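Local atomic coordinates of conjugal transfer protein (Escherichia coli, PDB entry 5I97), a protein that belongs to the VirB8 family and probably serves as an inner-membrane component of the pKM101 type IV secretion system used in conjugation. Residues Arg20-Thr23 against Ser24-Asp27; Ile29-Phe32 against Trp33-Tyr37; Ala138-Ala141 against Glu142-Tyr145. All blocks are in the same frame, centred on the assembly; numbering follows the deposited sequence.

Contact 1. Residues Arg20-Thr23 against Ser24-Asp27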
ATOM      1  N   ARG A  20      -3.342   5.921  35.136  1.00 48.01           N
ATOM      2  CA  ARG A  20      -4.524   6.041  35.990  1.00 35.67           C
ATOM      3  C   ARG A  20      -5.601   5.007  35.663  1.00 35.17           C
ATOM      4  O   ARG A  20      -5.860   4.704  34.500  1.00 34.24           O
ATOM      5  CB  ARG A  20      -5.100   7.464  35.877  1.00 36.17           C
ATOM      6  CG  ARG A  20      -6.161   7.849  36.926  1.00 37.26           C
ATOM      7  CD  ARG A  20      -6.480   9.353  36.857  1.00 37.91           C
ATOM      8  NE  ARG A  20      -7.563   9.761  37.751  1.00 38.99           N
ATOM      9  CZ  ARG A  20      -8.845   9.840  37.399  1.00 39.00           C
ATOM     10  NH1 ARG A  20      -9.217   9.559  36.159  1.00 37.99           N
ATOM     11  NH2 ARG A  20      -9.756  10.218  38.286  1.00 40.11           N
ATOM     12  N   ASP A  21      -6.256   4.496  36.697  1.00 35.86           N
ATOM     13  CA  ASP A  21      -7.371   3.580  36.514  1.00 35.61           C
ATOM     14  C   ASP A  21      -8.614   4.329  36.076  1.00 35.74           C
ATOM     15  O   ASP A  21      -9.268   5.008  36.867  1.00 36.70           O
ATOM     16  CB  ASP A  21      -7.684   2.809  37.790  1.00 36.43           C
ATOM     17  CG  ASP A  21      -6.572   1.881  38.193  1.00 36.35           C
ATOM     18  OD1 ASP A  21      -5.720   1.595  37.329  1.00 35.50           O
ATOM     19  OD2 ASP A  21      -6.552   1.444  39.367  1.00 38.56           O
ATOM     20  N   GLN A  22      -8.913   4.194  34.792  1.00 34.82           N
ATOM     21  CA  GLN A  22     -10.098   4.745  34.121  1.00 34.81           C
ATOM     22  C   GLN A  22     -10.769   3.838  33.129  1.00 34.03           C
ATOM     23  O   GLN A  22     -10.115   3.210  32.316  1.00 33.13           O
ATOM     24  CB  GLN A  22      -9.743   5.989  33.315  1.00 34.58           C
ATOM     25  CG  GLN A  22      -9.962   7.344  33.803  1.00 35.49           C
ATOM     26  CD  GLN A  22      -8.912   8.258  33.259  1.00 35.23           C
ATOM     27  OE1 GLN A  22      -7.860   7.800  32.917  1.00 40.67           O
ATOM     28  NE2 GLN A  22      -9.283   9.491  32.944  1.00 45.83           N
ATOM     29  N   THR A  23     -12.089   3.860  33.133  1.00 34.45           N
ATOM     30  CA  THR A  23     -12.839   3.190  32.106  1.00 33.84           C
ATOM     31  C   THR A  23     -12.705   3.904  30.758  1.00 33.14           C
ATOM     32  O   THR A  23     -12.449   3.257  29.747  1.00 32.25           O
ATOM     33  CB  THR A  23     -14.302   3.077  32.493  1.00 34.63           C
ATOM     34  OG1 THR A  23     -14.409   2.290  33.683  1.00 35.25           O
ATOM     35  CG2 THR A  23     -15.087   2.399  31.385  1.00 34.07           C
ATOM     36  N   SER A  24     -12.826   5.231  30.748  1.00 33.59           N
ATOM     37  CA  SER A  24     -12.782   5.970  29.490  1.00 33.06           C
ATOM     38  C   SER A  24     -11.911   7.210  29.547  1.00 33.25           C
ATOM     39  O   SER A  24     -11.594   7.716  30.612  1.00 34.00           O
ATOM     40  CB  SER A  24     -14.194   6.367  29.049  1.00 33.50           C
ATOM     41  OG  SER A  24     -14.144   7.280  27.970  1.00 33.20           O
ATOM     42  N   TYR A  25     -11.544   7.692  28.372  1.00 32.62           N
ATOM     43  CA  TYR A  25     -10.776   8.915  28.212  1.00 32.79           C
ATOM     44  C   TYR A  25     -11.471   9.860  27.247  1.00 32.89           C
ATOM     45  O   TYR A  25     -10.867  10.811  26.768  1.00 32.88           O
ATOM     46  CB  TYR A  25      -9.374   8.618  27.688  1.00 31.96           C
ATOM     47  CG  TYR A  25      -8.297   8.578  28.733  1.00 32.29           C
ATOM     48  CD1 TYR A  25      -7.735   9.752  29.227  1.00 32.99           C
ATOM     49  CD2 TYR A  25      -7.830   7.370  29.231  1.00 32.00           C
ATOM     50  CE1 TYR A  25      -6.744   9.719  30.188  1.00 33.39           C
ATOM     51  CE2 TYR A  25      -6.837   7.326  30.187  1.00 32.39           C
ATOM     52  CZ  TYR A  25      -6.294   8.506  30.661  1.00 33.09           C
ATOM     53  OH  TYR A  25      -5.307   8.466  31.624  1.00 33.57           O
ATOM     54  N   GLY A  26     -12.722   9.580  26.926  1.00 33.03           N
ATOM     55  CA  GLY A  26     -13.393  10.401  25.944  1.00 33.14           C
ATOM     56  C   GLY A  26     -13.438   9.730  24.582  1.00 32.14           C
ATOM     57  O   GLY A  26     -12.654   8.812  24.290  1.00 31.28           O
ATOM     58  N   ASP A  27     -14.366  10.189  23.753  1.00 32.34           N
ATOM     59  CA  ASP A  27     -14.618   9.575  22.463  1.00 31.57           C
ATOM     60  C   ASP A  27     -13.381   9.449  21.583  1.00 30.59           C
ATOM     61  O   ASP A  27     -13.081   8.367  21.091  1.00 29.80           O
ATOM     62  CB  ASP A  27     -15.668  10.371  21.697  1.00 32.09           C
ATOM     63  CG  ASP A  27     -17.070  10.007  22.090  1.00 32.81           C
ATOM     64  OD1 ASP A  27     -17.233   9.183  23.008  1.00 32.94           O
ATOM     65  OD2 ASP A  27     -18.016  10.552  21.485  1.00 37.04           O
TER
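Q22 and Y25, three residues apart, make the main side-chain contact of this loop, a tilted amide set over one face of the aromatic ring. Q22 CD sits 3.7 Å above the plane of the Y25 ring and is displaced toward its rim. The amide plane is inclined to the ring by 64°, which excludes a flat stack; the two side chains meet nearly at right angles. The amide nitrogen is also over this face, with Q22 NE2 3.8 Å from Y25 CE1. Q22 OE1 is modelled implausibly close to the phenol carbon, so its exact placement is doubtful.

The methylenes of Q22 pack against the backbone of S24: Q22 CG is 3.6 Å from S24 O and Q22 CB is 3.7 Å from the same oxygen. They therefore run past this carbonyl on the way to the ring. R20 adds a loose approach, its CB 4.4 Å from Y25 OH.

Within the loop, the side-chain hydrogen bond is made by S24. Its OG stands anti to the backbone N (chi1 170°), which carries it forward along the chain to accept from G26 N at 2.9 Å, with a nearly straight N-H...O angle of 173°. The same hydroxyl is hydrogen-bonded to D30, whose carboxylate also binds Y25 N. On the strand side, the Y25 ring meets Y134 edge-to-face, and the Q22 backbone is hydrogen-bonded to that of Y134. D21 bonds through OD1 to the backbone N of S136.

G26, with its positive phi, occupies the N-cap position of helix 27-42. The bond from S24 OG to the backbone N two residues on defines an ST turn, placed here directly ahead of a helix start.

Contact 2. Residues Ile29-Phe32 against Trp33-Tyr37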
ATOM      1  N   ILE A  29     -10.062   9.756  22.045  1.00 29.75           N
ATOM      2  CA  ILE A  29      -8.941   8.987  22.547  1.00 29.33           C
ATOM      3  C   ILE A  29      -9.268   7.502  22.629  1.00 28.86           C
ATOM      4  O   ILE A  29      -8.453   6.669  22.235  1.00 28.16           O
ATOM      5  CB  ILE A  29      -8.496   9.494  23.923  1.00 30.10           C
ATOM      6  CG1 ILE A  29      -8.085  10.964  23.837  1.00 30.64           C
ATOM      7  CG2 ILE A  29      -7.363   8.637  24.455  1.00 29.75           C
ATOM      8  CD1 ILE A  29      -7.693  11.579  25.171  1.00 31.54           C
ATOM      9  N   ASP A  30     -10.451   7.175  23.143  1.00 29.31           N
ATOM     10  CA  ASP A  30     -10.916   5.794  23.208  1.00 29.01           C
ATOM     11  C   ASP A  30     -10.907   5.168  21.814  1.00 28.17           C
ATOM     12  O   ASP A  30     -10.409   4.068  21.623  1.00 27.62           O
ATOM     13  CB  ASP A  30     -12.324   5.706  23.782  1.00 29.73           C
ATOM     14  CG  ASP A  30     -12.363   5.896  25.272  1.00 30.54           C
ATOM     15  OD1 ASP A  30     -11.327   6.260  25.853  1.00 30.61           O
ATOM     16  OD2 ASP A  30     -13.442   5.681  25.862  1.00 31.19           O
ATOM     17  N   LYS A  31     -11.468   5.894  20.850  1.00 28.18           N
ATOM     18  CA  LYS A  31     -11.559   5.416  19.488  1.00 27.52           C
ATOM     19  C   LYS A  31     -10.165   5.177  18.917  1.00 26.77           C
ATOM     20  O   LYS A  31      -9.955   4.238  18.161  1.00 26.16           O
ATOM     21  CB  LYS A  31     -12.346   6.410  18.627  1.00 27.80           C
ATOM     22  CG  LYS A  31     -12.403   6.059  17.152  1.00 30.73           C
ATOM     23  CD  LYS A  31     -13.033   7.171  16.326  1.00 37.34           C
ATOM     24  CE  LYS A  31     -12.973   6.851  14.836  1.00 39.12           C
ATOM     25  NZ  LYS A  31     -13.549   7.952  14.012  1.00 43.60           N
ATOM     26  N   PHE A  32      -9.200   5.997  19.311  1.00 26.90           N
ATOM     27  CA  PHE A  32      -7.843   5.820  18.816  1.00 26.31           C
ATOM     28  C   PHE A  32      -7.249   4.479  19.230  1.00 25.94           C
ATOM     29  O   PHE A  32      -6.776   3.731  18.384  1.00 26.42           O
ATOM     30  CB  PHE A  32      -6.920   6.932  19.300  1.00 26.67           C
ATOM     31  CG  PHE A  32      -5.469   6.661  19.011  1.00 26.22           C
ATOM     32  CD1 PHE A  32      -4.985   6.708  17.713  1.00 25.67           C
ATOM     33  CD2 PHE A  32      -4.599   6.300  20.031  1.00 26.39           C
ATOM     34  CE1 PHE A  32      -3.659   6.441  17.443  1.00 25.33           C
ATOM     35  CE2 PHE A  32      -3.271   6.022  19.767  1.00 26.07           C
ATOM     36  CZ  PHE A  32      -2.798   6.095  18.473  1.00 25.54           C
ATOM     37  N   TRP A  33      -7.259   4.190  20.526  1.00 26.39           N
ATOM     38  CA  TRP A  33      -6.674   2.957  21.031  1.00 26.18           C
ATOM     39  C   TRP A  33      -7.453   1.741  20.561  1.00 25.87           C
ATOM     40  O   TRP A  33      -6.862   0.722  20.231  1.00 25.44           O
ATOM     41  CB  TRP A  33      -6.601   2.968  22.564  1.00 26.84           C
ATOM     42  CG  TRP A  33      -5.753   4.073  23.083  1.00 27.23           C
ATOM     43  CD1 TRP A  33      -6.179   5.191  23.726  1.00 27.93           C
ATOM     44  CD2 TRP A  33      -4.324   4.177  22.997  1.00 27.04           C
ATOM     45  NE1 TRP A  33      -5.111   5.987  24.042  1.00 28.18           N
ATOM     46  CE2 TRP A  33      -3.958   5.386  23.607  1.00 27.66           C
ATOM     47  CE3 TRP A  33      -3.321   3.363  22.464  1.00 26.50           C
ATOM     48  CZ2 TRP A  33      -2.631   5.802  23.705  1.00 27.94           C
ATOM     49  CZ3 TRP A  33      -2.008   3.779  22.558  1.00 26.60           C
ATOM     50  CH2 TRP A  33      -1.674   4.984  23.174  1.00 27.22           C
ATOM     51  N   LEU A  34      -8.772   1.854  20.499  1.00 26.17           N
ATOM     52  CA  LEU A  34      -9.566   0.716  20.080  1.00 26.00           C
ATOM     53  C   LEU A  34      -9.304   0.360  18.616  1.00 25.32           C
ATOM     54  O   LEU A  34      -9.178  -0.811  18.279  1.00 25.02           O
ATOM     55  CB  LEU A  34     -11.043   0.984  20.300  1.00 26.58           C
ATOM     56  CG  LEU A  34     -11.471   0.936  21.761  1.00 27.31           C
ATOM     57  CD1 LEU A  34     -12.720   1.777  21.964  1.00 28.00           C
ATOM     58  CD2 LEU A  34     -11.673  -0.484  22.237  1.00 27.35           C
ATOM     59  N   THR A  35      -9.212   1.367  17.752  1.00 25.16           N
ATOM     60  CA  THR A  35      -8.948   1.107  16.352  1.00 24.59           C
ATOM     61  C   THR A  35      -7.504   0.619  16.170  1.00 24.11           C
ATOM     62  O   THR A  35      -7.244  -0.228  15.326  1.00 23.68           O
ATOM     63  CB  THR A  35      -9.230   2.345  15.446  1.00 24.62           C
ATOM     64  OG1 THR A  35      -8.531   3.485  15.938  1.00 24.84           O
ATOM     65  CG2 THR A  35     -10.710   2.658  15.395  1.00 25.12           C
ATOM     66  N   GLN A  36      -6.574   1.160  16.954  1.00 24.26           N
ATOM     67  CA  GLN A  36      -5.183   0.702  16.930  1.00 23.96           C
ATOM     68  C   GLN A  36      -5.081  -0.760  17.297  1.00 23.88           C
ATOM     69  O   GLN A  36      -4.308  -1.504  16.715  1.00 23.53           O
ATOM     70  CB  GLN A  36      -4.326   1.502  17.914  1.00 24.33           C
ATOM     71  CG  GLN A  36      -3.964   2.878  17.452  1.00 24.40           C
ATOM     72  CD  GLN A  36      -3.016   2.835  16.298  1.00 23.92           C
ATOM     73  OE1 GLN A  36      -3.362   3.228  15.193  1.00 23.68           O
ATOM     74  NE2 GLN A  36      -1.797   2.372  16.548  1.00 26.14           N
ATOM     75  N   TYR A  37      -5.878  -1.161  18.268  1.00 24.29           N
ATOM     76  CA  TYR A  37      -5.856  -2.524  18.741  1.00 24.35           C
ATOM     77  C   TYR A  37      -6.325  -3.458  17.638  1.00 24.00           C
ATOM     78  O   TYR A  37      -5.681  -4.466  17.369  1.00 23.80           O
ATOM     79  CB  TYR A  37      -6.716  -2.673  19.989  1.00 24.95           C
ATOM     80  CG  TYR A  37      -6.664  -4.037  20.627  1.00 25.14           C
ATOM     81  CD1 TYR A  37      -5.694  -4.352  21.568  1.00 25.37           C
ATOM     82  CD2 TYR A  37      -7.584  -5.020  20.283  1.00 25.17           C
ATOM     83  CE1 TYR A  37      -5.647  -5.605  22.160  1.00 25.63           C
ATOM     84  CE2 TYR A  37      -7.549  -6.270  20.871  1.00 25.43           C
ATOM     85  CZ  TYR A  37      -6.580  -6.561  21.806  1.00 25.66           C
ATOM     86  OH  TYR A  37      -6.548  -7.805  22.382  1.00 25.99           O
TER
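The rings of F32 and W33, adjacent on helix 27-42, pack edge-to-face: their planes are 71° apart and the F32 centroid is 4.8 Å from that of the W33 six-membered ring. F32 presents its edge, with CD2 3.7 Å from W33 CD2 and lying above the indole face. F32 CG is anti to the backbone N (chi1 170°), whereas W33 CG is anti to its carbonyl carbon; with these first torsions the two consecutive side chains meet.

Q36, one turn on from F32, covers a face of the phenyl ring. Its CG makes a CH-pi contact 3.7 Å from the F32 centroid, and a bend at chi2 (-69°) turns the amide until it is almost parallel to the ring. I29 flanks the indole at another place: it runs alongside W33 and brings its CG2 branch to 3.7 Å from W33 CD1.

Backbone bonds of the i to i+4 kind carry these groups, including Q36 N to F32 O at 2.9 Å. T35 OG1 is folded back over the preceding turn, 2.7 Å from K31 O and 3.0 Å from F32 O; its single proton could serve either carbonyl, and the choice is not settled.

L34 reaches back along the helix, its CD1 3.3 Å from D30 O, while also packing on M130 and Y132 of strand 124-134, L97 of strand 86-98 and F151 of strand 151-160. The D30 carboxylate is hydrogen-bonded to the hydroxyls of Y132 and Y134. W33 meets the F151 ring as well, so helix 27-42 lies against the antiparallel sheet.

Contact 3. Residues Ala138-Ala141 against Glu142-Tyr145; sequences AMNA and EQRY
The Q143 side chain, extended beyond CG, crosses that of N140 at about a right angle, and it can be traced atom by atom against the start of the short helix 141-144. CB begins 3.8 Å from N140 O. CG and CD lie over the N140 amide, tightly packed, at 3.2 and 3.1 Å respectively from N140 ND2. At the tip the two side-chain amides are stacked, their planes 16° apart, with Q143 NE2 near N140 ND2. OE1 accepts the backbone N-H of N140 at 2.8 Å, with an N-H...O angle of 155°; the donor is somewhat tilted from the carbonyl plane. M139 borders this oxygen too, with its CB 3.6 Å from Q143 OE1.

N140 accepts in turn through its amide oxygen. Its CG lies between the backbone N and the carbonyl carbon (chi1 70°), a torsion that directs OD1 toward the first N-H groups of the helix. E142 N reaches N140 OD1 at 2.6 Å in the carbonyl plane, although the bond is bent at its hydrogen. Q143 N reaches N140 OD1 at 3.1 Å from well above that plane. Two donors thus grip one oxygen from different directions, which fixes the rotation of the amide.

Backbone bonding then takes over. R144 N donates to N140 O at 2.8 Å, giving the first full helical turn, while the bond from Y145 N to A141 O is weak, consistent with a helix that ends almost at once.

With N140 side chain to Q143 N and Q143 side chain to N140 N, the reciprocal bonds meet the definition of a capping box. It starts a surface helix within the connection between strands 124-134 and 151-160.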
ATOM      1  N   ALA A 138       2.530  -1.132  36.857  1.00 46.64           N
ATOM      2  CA  ALA A 138       3.969  -0.982  36.794  1.00 48.09           C
ATOM      3  C   ALA A 138       4.384  -1.117  35.338  1.00 44.10           C
ATOM      4  O   ALA A 138       4.249  -2.187  34.749  1.00 44.73           O
ATOM      5  CB  ALA A 138       4.662  -2.019  37.662  1.00 52.12           C
ATOM      6  N   MET A 139       4.852  -0.028  34.748  1.00 45.27           N
ATOM      7  CA  MET A 139       5.247  -0.048  33.352  1.00 43.76           C
ATOM      8  C   MET A 139       6.688   0.405  33.152  1.00 40.82           C
ATOM      9  O   MET A 139       7.209   1.210  33.917  1.00 40.33           O
ATOM     10  CB  MET A 139       4.288   0.803  32.513  1.00 47.56           C
ATOM     11  CG  MET A 139       2.911   0.165  32.347  1.00 50.58           C
ATOM     12  SD  MET A 139       1.788   1.079  31.266  1.00 51.26           S
ATOM     13  CE  MET A 139       1.298   2.401  32.404  1.00 32.12           C
ATOM     14  N   ASN A 140       7.314  -0.099  32.097  1.00 39.01           N
ATOM     15  CA  ASN A 140       8.690   0.248  31.773  1.00 41.69           C
ATOM     16  C   ASN A 140       8.698   1.198  30.589  1.00 39.37           C
ATOM     17  O   ASN A 140       7.642   1.520  30.045  1.00 43.28           O
ATOM     18  CB  ASN A 140       9.547  -0.997  31.521  1.00 48.94           C
ATOM     19  CG  ASN A 140       9.198  -1.719  30.236  1.00 51.78           C
ATOM     20  OD1 ASN A 140       9.277  -1.164  29.142  1.00 57.38           O
ATOM     21  ND2 ASN A 140       8.841  -2.987  30.367  1.00 51.64           N
ATOM     22  N   ALA A 141       9.883   1.672  30.217  1.00 41.98           N
ATOM     23  CA  ALA A 141      10.037   2.658  29.149  1.00 41.85           C
ATOM     24  C   ALA A 141       9.540   2.194  27.783  1.00 44.10           C
ATOM     25  O   ALA A 141       9.078   3.002  26.976  1.00 47.95           O
ATOM     26  CB  ALA A 141      11.499   3.062  29.041  1.00 38.85           C
ATOM     27  N   GLU A 142       9.640   0.899  27.524  1.00 44.03           N
ATOM     28  CA  GLU A 142       9.339   0.379  26.202  1.00 43.42           C
ATOM     29  C   GLU A 142       7.839   0.181  26.056  1.00 35.79           C
ATOM     30  O   GLU A 142       7.292   0.352  24.982  1.00 32.73           O
ATOM     31  CB  GLU A 142      10.091  -0.931  25.997  1.00 52.84           C
ATOM     32  CG  GLU A 142      11.567  -0.719  25.692  1.00 61.45           C
ATOM     33  CD  GLU A 142      12.290  -1.991  25.318  1.00 66.25           C
ATOM     34  OE1 GLU A 142      11.743  -3.086  25.572  1.00 67.08           O
ATOM     35  OE2 GLU A 142      13.445  -1.898  24.851  1.00 68.61           O
ATOM     36  N   GLN A 143       7.185  -0.167  27.158  1.00 33.83           N
ATOM     37  CA  GLN A 143       5.729  -0.240  27.218  1.00 37.07           C
ATOM     38  C   GLN A 143       5.107   1.145  27.244  1.00 37.36           C
ATOM     39  O   GLN A 143       4.056   1.382  26.656  1.00 41.60           O
ATOM     40  CB  GLN A 143       5.296  -0.987  28.467  1.00 40.98           C
ATOM     41  CG  GLN A 143       6.153  -2.176  28.797  1.00 43.53           C
ATOM     42  CD  GLN A 143       5.737  -2.807  30.098  1.00 47.61           C
ATOM     43  OE1 GLN A 143       5.712  -2.151  31.132  1.00 47.54           O
ATOM     44  NE2 GLN A 143       5.379  -4.089  30.050  1.00 50.12           N
ATOM     45  N   ARG A 144       5.747   2.043  27.988  1.00 38.00           N
ATOM     46  CA  ARG A 144       5.339   3.440  28.074  1.00 36.68           C
ATOM     47  C   ARG A 144       5.296   4.125  26.716  1.00 30.99           C
ATOM     48  O   ARG A 144       4.486   5.014  26.489  1.00 34.47           O
ATOM     49  CB  ARG A 144       6.263   4.200  29.022  1.00 47.24           C
ATOM     50  CG  ARG A 144       5.639   4.440  30.395  1.00 53.40           C
ATOM     51  CD  ARG A 144       6.690   4.773  31.445  1.00 60.21           C
ATOM     52  NE  ARG A 144       7.532   5.915  31.084  1.00 64.07           N
ATOM     53  CZ  ARG A 144       7.086   7.131  30.767  1.00 67.20           C
ATOM     54  NH1 ARG A 144       5.787   7.410  30.784  1.00 67.81           N
ATOM     55  NH2 ARG A 144       7.950   8.087  30.453  1.00 69.96           N
ATOM     56  N   TYR A 145       6.161   3.689  25.811  1.00 32.66           N
ATOM     57  CA  TYR A 145       6.281   4.286  24.488  1.00 35.04           C
ATOM     58  C   TYR A 145       5.268   3.667  23.530  1.00 39.69           C
ATOM     59  O   TYR A 145       5.141   4.091  22.390  1.00 51.15           O
ATOM     60  CB  TYR A 145       7.714   4.080  23.982  1.00 33.70           C
ATOM     61  CG  TYR A 145       8.084   4.615  22.606  1.00 31.13           C
ATOM     62  CD1 TYR A 145       8.514   5.926  22.433  1.00 33.37           C
ATOM     63  CD2 TYR A 145       8.067   3.784  21.494  1.00 27.95           C
ATOM     64  CE1 TYR A 145       8.889   6.401  21.175  1.00 31.23           C
ATOM     65  CE2 TYR A 145       8.432   4.252  20.241  1.00 29.68           C
ATOM     66  CZ  TYR A 145       8.846   5.556  20.087  1.00 32.18           C
ATOM     67  OH  TYR A 145       9.206   6.016  18.836  1.00 36.99           O
TER

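From the N terminus the contacts come in series, each a local one, and none nests within or crosses another. Contact 1 shapes the loop leading into helix 27-42, and contact 2 follows along that helix, their centres 12 Å apart. They touch through the D30 carboxylate, joining the entry loop to the helix. The chain continues through further helices and three strands before contact 3 begins the helix in the connection to strand 151-160. Its centre is 18 Å from each of the others, with no touch. The packing of helix 27-42 on the antiparallel sheet is consistent with the NTF2-like fold of VirB8 domains; this chain is that C-terminal part of TraE, probably periplasmic as in VirB8 relatives.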